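Local coordinates for uncharacterized protein (Pyrococcus furiosus, PDB 4XM1) that is of unknown function but probably acts as a deacetylase of the GlcNAc-PI de-N-acetylase family, removing N-acetyl groups from an amino-sugar substrate, at residues Glu93-Leu98 with Ile212-Ser217. Sequence-based numbering, arbitrary orientation.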
ATOM      1  N   GLU C  93      32.780  -3.478   4.407  1.00 43.76           N
ATOM      2  CA  GLU C  93      33.686  -2.703   5.271  1.00 44.36           C
ATOM      3  C   GLU C  93      35.140  -2.829   4.793  1.00 44.44           C
ATOM      4  O   GLU C  93      35.909  -1.855   4.848  1.00 43.12           O
ATOM      5  CB  GLU C  93      33.523  -3.114   6.722  1.00 44.81           C
ATOM      6  CG  GLU C  93      32.325  -2.446   7.322  1.00 46.34           C
ATOM      7  CD  GLU C  93      31.901  -3.054   8.621  1.00 51.24           C
ATOM      8  OE1 GLU C  93      32.076  -4.289   8.795  1.00 52.61           O
ATOM      9  OE2 GLU C  93      31.394  -2.290   9.472  1.00 51.42           O
ATOM     10  N   GLU C  94      35.426  -4.007   4.228  1.00 43.90           N
ATOM     11  CA  GLU C  94      36.712  -4.387   3.648  1.00 45.58           C
ATOM     12  C   GLU C  94      36.902  -3.960   2.184  1.00 45.15           C
ATOM     13  O   GLU C  94      38.036  -3.712   1.750  1.00 45.00           O
ATOM     14  CB  GLU C  94      36.836  -5.900   3.745  1.00 45.68           C
ATOM     15  CG  GLU C  94      38.005  -6.533   3.041  1.00 49.72           C
ATOM     16  CD  GLU C  94      37.916  -8.029   3.110  1.00 55.26           C
ATOM     17  OE1 GLU C  94      37.064  -8.514   3.910  1.00 57.25           O
ATOM     18  OE2 GLU C  94      38.662  -8.722   2.363  1.00 56.80           O
ATOM     19  N   SER C  95      35.821  -3.941   1.400  1.00 44.26           N
ATOM     20  CA  SER C  95      35.883  -3.378   0.042  1.00 43.86           C
ATOM     21  C   SER C  95      36.184  -1.896   0.170  1.00 44.06           C
ATOM     22  O   SER C  95      37.147  -1.391  -0.407  1.00 44.73           O
ATOM     23  CB  SER C  95      34.566  -3.551  -0.728  1.00 43.46           C
ATOM     24  OG  SER C  95      34.810  -3.840  -2.109  1.00 41.22           O
ATOM     25  N   ALA C  96      35.374  -1.232   0.980  1.00 43.75           N
ATOM     26  CA  ALA C  96      35.444   0.208   1.172  1.00 44.06           C
ATOM     27  C   ALA C  96      36.781   0.693   1.763  1.00 44.66           C
ATOM     28  O   ALA C  96      37.105   1.888   1.674  1.00 45.30           O
ATOM     29  CB  ALA C  96      34.298   0.670   2.030  1.00 43.62           C
ATOM     30  N   LYS C  97      37.533  -0.205   2.393  1.00 45.06           N
ATOM     31  CA  LYS C  97      38.764   0.234   3.064  1.00 44.44           C
ATOM     32  C   LYS C  97      39.812   0.234   1.966  1.00 42.69           C
ATOM     33  O   LYS C  97      40.597   1.172   1.850  1.00 42.74           O
ATOM     34  CB  LYS C  97      39.103  -0.637   4.304  1.00 45.47           C
ATOM     35  CG  LYS C  97      39.984   0.088   5.388  1.00 48.77           C
ATOM     36  CD  LYS C  97      39.904  -0.534   6.838  1.00 51.14           C
ATOM     37  CE  LYS C  97      40.696  -1.865   7.016  1.00 52.41           C
ATOM     38  NZ  LYS C  97      40.017  -3.116   6.434  1.00 53.21           N
ATOM     39  N   LEU C  98      39.755  -0.774   1.105  1.00 42.03           N
ATOM     40  CA  LEU C  98      40.555  -0.837  -0.112  1.00 42.35           C
ATOM     41  C   LEU C  98      40.449   0.341  -1.079  1.00 42.15           C
ATOM     42  O   LEU C  98      41.389   0.630  -1.827  1.00 42.04           O
ATOM     43  CB  LEU C  98      40.199  -2.095  -0.893  1.00 42.25           C
ATOM     44  CG  LEU C  98      40.849  -3.386  -0.442  1.00 44.20           C
ATOM     45  CD1 LEU C  98      40.546  -4.518  -1.426  1.00 40.61           C
ATOM     46  CD2 LEU C  98      42.374  -3.165  -0.312  1.00 46.93           C
ATOM     47  N   ILE C 212      36.119  -5.785  -5.637  1.00 37.98           N
ATOM     48  CA  ILE C 212      35.012  -6.664  -6.013  1.00 36.40           C
ATOM     49  C   ILE C 212      35.154  -8.070  -5.388  1.00 37.81           C
ATOM     50  O   ILE C 212      34.226  -8.528  -4.686  1.00 37.03           O
ATOM     51  CB  ILE C 212      34.796  -6.768  -7.558  1.00 36.55           C
ATOM     52  CG1 ILE C 212      34.454  -5.387  -8.156  1.00 35.27           C
ATOM     53  CG2 ILE C 212      33.711  -7.850  -7.904  1.00 33.42           C
ATOM     54  CD1 ILE C 212      34.773  -5.259  -9.704  1.00 30.31           C
ATOM     55  N   ARG C 213      36.301  -8.741  -5.600  1.00 36.66           N
ATOM     56  CA  ARG C 213      36.427 -10.133  -5.125  1.00 37.09           C
ATOM     57  C   ARG C 213      36.278 -10.255  -3.645  1.00 35.89           C
ATOM     58  O   ARG C 213      35.867 -11.339  -3.166  1.00 36.59           O
ATOM     59  CB  ARG C 213      37.674 -10.872  -5.617  1.00 37.58           C
ATOM     60  CG  ARG C 213      37.275 -11.641  -6.849  1.00 42.94           C
ATOM     61  CD  ARG C 213      37.918 -13.002  -6.972  1.00 48.28           C
ATOM     62  NE  ARG C 213      37.123 -14.131  -6.467  1.00 48.76           N
ATOM     63  CZ  ARG C 213      37.389 -15.407  -6.784  1.00 48.02           C
ATOM     64  NH1 ARG C 213      38.388 -15.692  -7.622  1.00 46.29           N
ATOM     65  NH2 ARG C 213      36.656 -16.402  -6.293  1.00 47.12           N
ATOM     66  N   ALA C 214      36.581  -9.159  -2.950  1.00 34.01           N
ATOM     67  CA  ALA C 214      36.379  -9.065  -1.523  1.00 33.76           C
ATOM     68  C   ALA C 214      34.950  -9.436  -1.110  1.00 34.88           C
ATOM     69  O   ALA C 214      34.733  -9.765   0.089  1.00 35.19           O
ATOM     70  CB  ALA C 214      36.704  -7.706  -1.027  1.00 33.78           C
ATOM     71  N   HIS C 215      33.999  -9.375  -2.068  1.00 33.74           N
ATOM     72  CA  HIS C 215      32.603  -9.862  -1.899  1.00 33.49           C
ATOM     73  C   HIS C 215      32.589 -11.286  -2.228  1.00 34.46           C
ATOM     74  O   HIS C 215      31.955 -11.726  -3.222  1.00 33.90           O
ATOM     75  CB  HIS C 215      31.577  -9.023  -2.742  1.00 33.64           C
ATOM     76  CG  HIS C 215      31.484  -7.615  -2.267  1.00 33.12           C
ATOM     77  ND1 HIS C 215      30.534  -7.196  -1.358  1.00 32.95           N
ATOM     78  CD2 HIS C 215      32.281  -6.542  -2.497  1.00 33.29           C
ATOM     79  CE1 HIS C 215      30.743  -5.933  -1.051  1.00 29.22           C
ATOM     80  NE2 HIS C 215      31.808  -5.513  -1.718  1.00 32.13           N
ATOM     81  N   ARG C 216      33.344 -12.034  -1.387  1.00 35.34           N
ATOM     82  CA  ARG C 216      33.464 -13.475  -1.522  1.00 36.15           C
ATOM     83  C   ARG C 216      32.133 -14.202  -1.560  1.00 35.88           C
ATOM     84  O   ARG C 216      31.956 -15.132  -2.359  1.00 35.19           O
ATOM     85  CB  ARG C 216      34.297 -14.045  -0.337  1.00 36.95           C
ATOM     86  CG  ARG C 216      35.788 -13.956  -0.506  1.00 40.77           C
ATOM     87  CD  ARG C 216      36.216 -14.787  -1.713  1.00 42.15           C
ATOM     88  NE  ARG C 216      37.491 -14.281  -2.205  1.00 44.83           N
ATOM     89  CZ  ARG C 216      38.313 -14.983  -2.985  1.00 46.53           C
ATOM     90  NH1 ARG C 216      39.452 -14.440  -3.395  1.00 44.95           N
ATOM     91  NH2 ARG C 216      37.987 -16.227  -3.358  1.00 46.92           N
ATOM     92  N   SER C 217      31.190 -13.804  -0.693  1.00 36.41           N
ATOM     93  CA  SER C 217      29.876 -14.472  -0.724  1.00 36.86           C
ATOM     94  C   SER C 217      29.232 -14.408  -2.100  1.00 37.13           C
ATOM     95  O   SER C 217      28.447 -15.283  -2.460  1.00 36.54           O
ATOM     96  CB  SER C 217      28.912 -13.912   0.316  1.00 35.96           C
ATOM     97  OG  SER C 217      28.632 -12.547   0.017  1.00 34.18           O
TER
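Ser-95 on helix 81-98 meets the imidazole edge of His-215, in the loop that follows helix 205-213. From CB to tip, the serine first sets its CB 3.5 Å from His-215 NE2; OG then lies at the ring edge, near its plane, 3.5 Å from NE2 and 3.7 Å from His-215 CD2. The Ser-95 hydroxyl hydrogen-bonds the carbonyl oxygen of Ala-211, which ties helix 81-98 to helix 205-213. His-215 sits at the centre of an inverse gamma turn; with CG anti to its carbonyl carbon (chi1 -66°), the ring reaches back to helix 81-98, where Glu-92 takes a weak hydrogen bond from NE2. The His-215 side chain lies about 10 Å from a bound cadmium ion. Replacing His-215 with an alanine would take away the ring, is likely to leave Glu-92 without this weak partner and would probably open a gap beside Ser-95. Next to Ser-95, the extended Glu-94 chain brings OE2 to 4.0 Å from Ala-214 CB, the methyl that faces Ser-95 as well. Ser-95 CA and Ala-214 CA, 5.9 Å apart, are the closest pair of CA atoms between the two segments. The contact thus joins helix 81-98 to the turn between helices 205-213 and 221-241, with helix 43-57 packing on Ser-95 and Ile-212 through Ala-45.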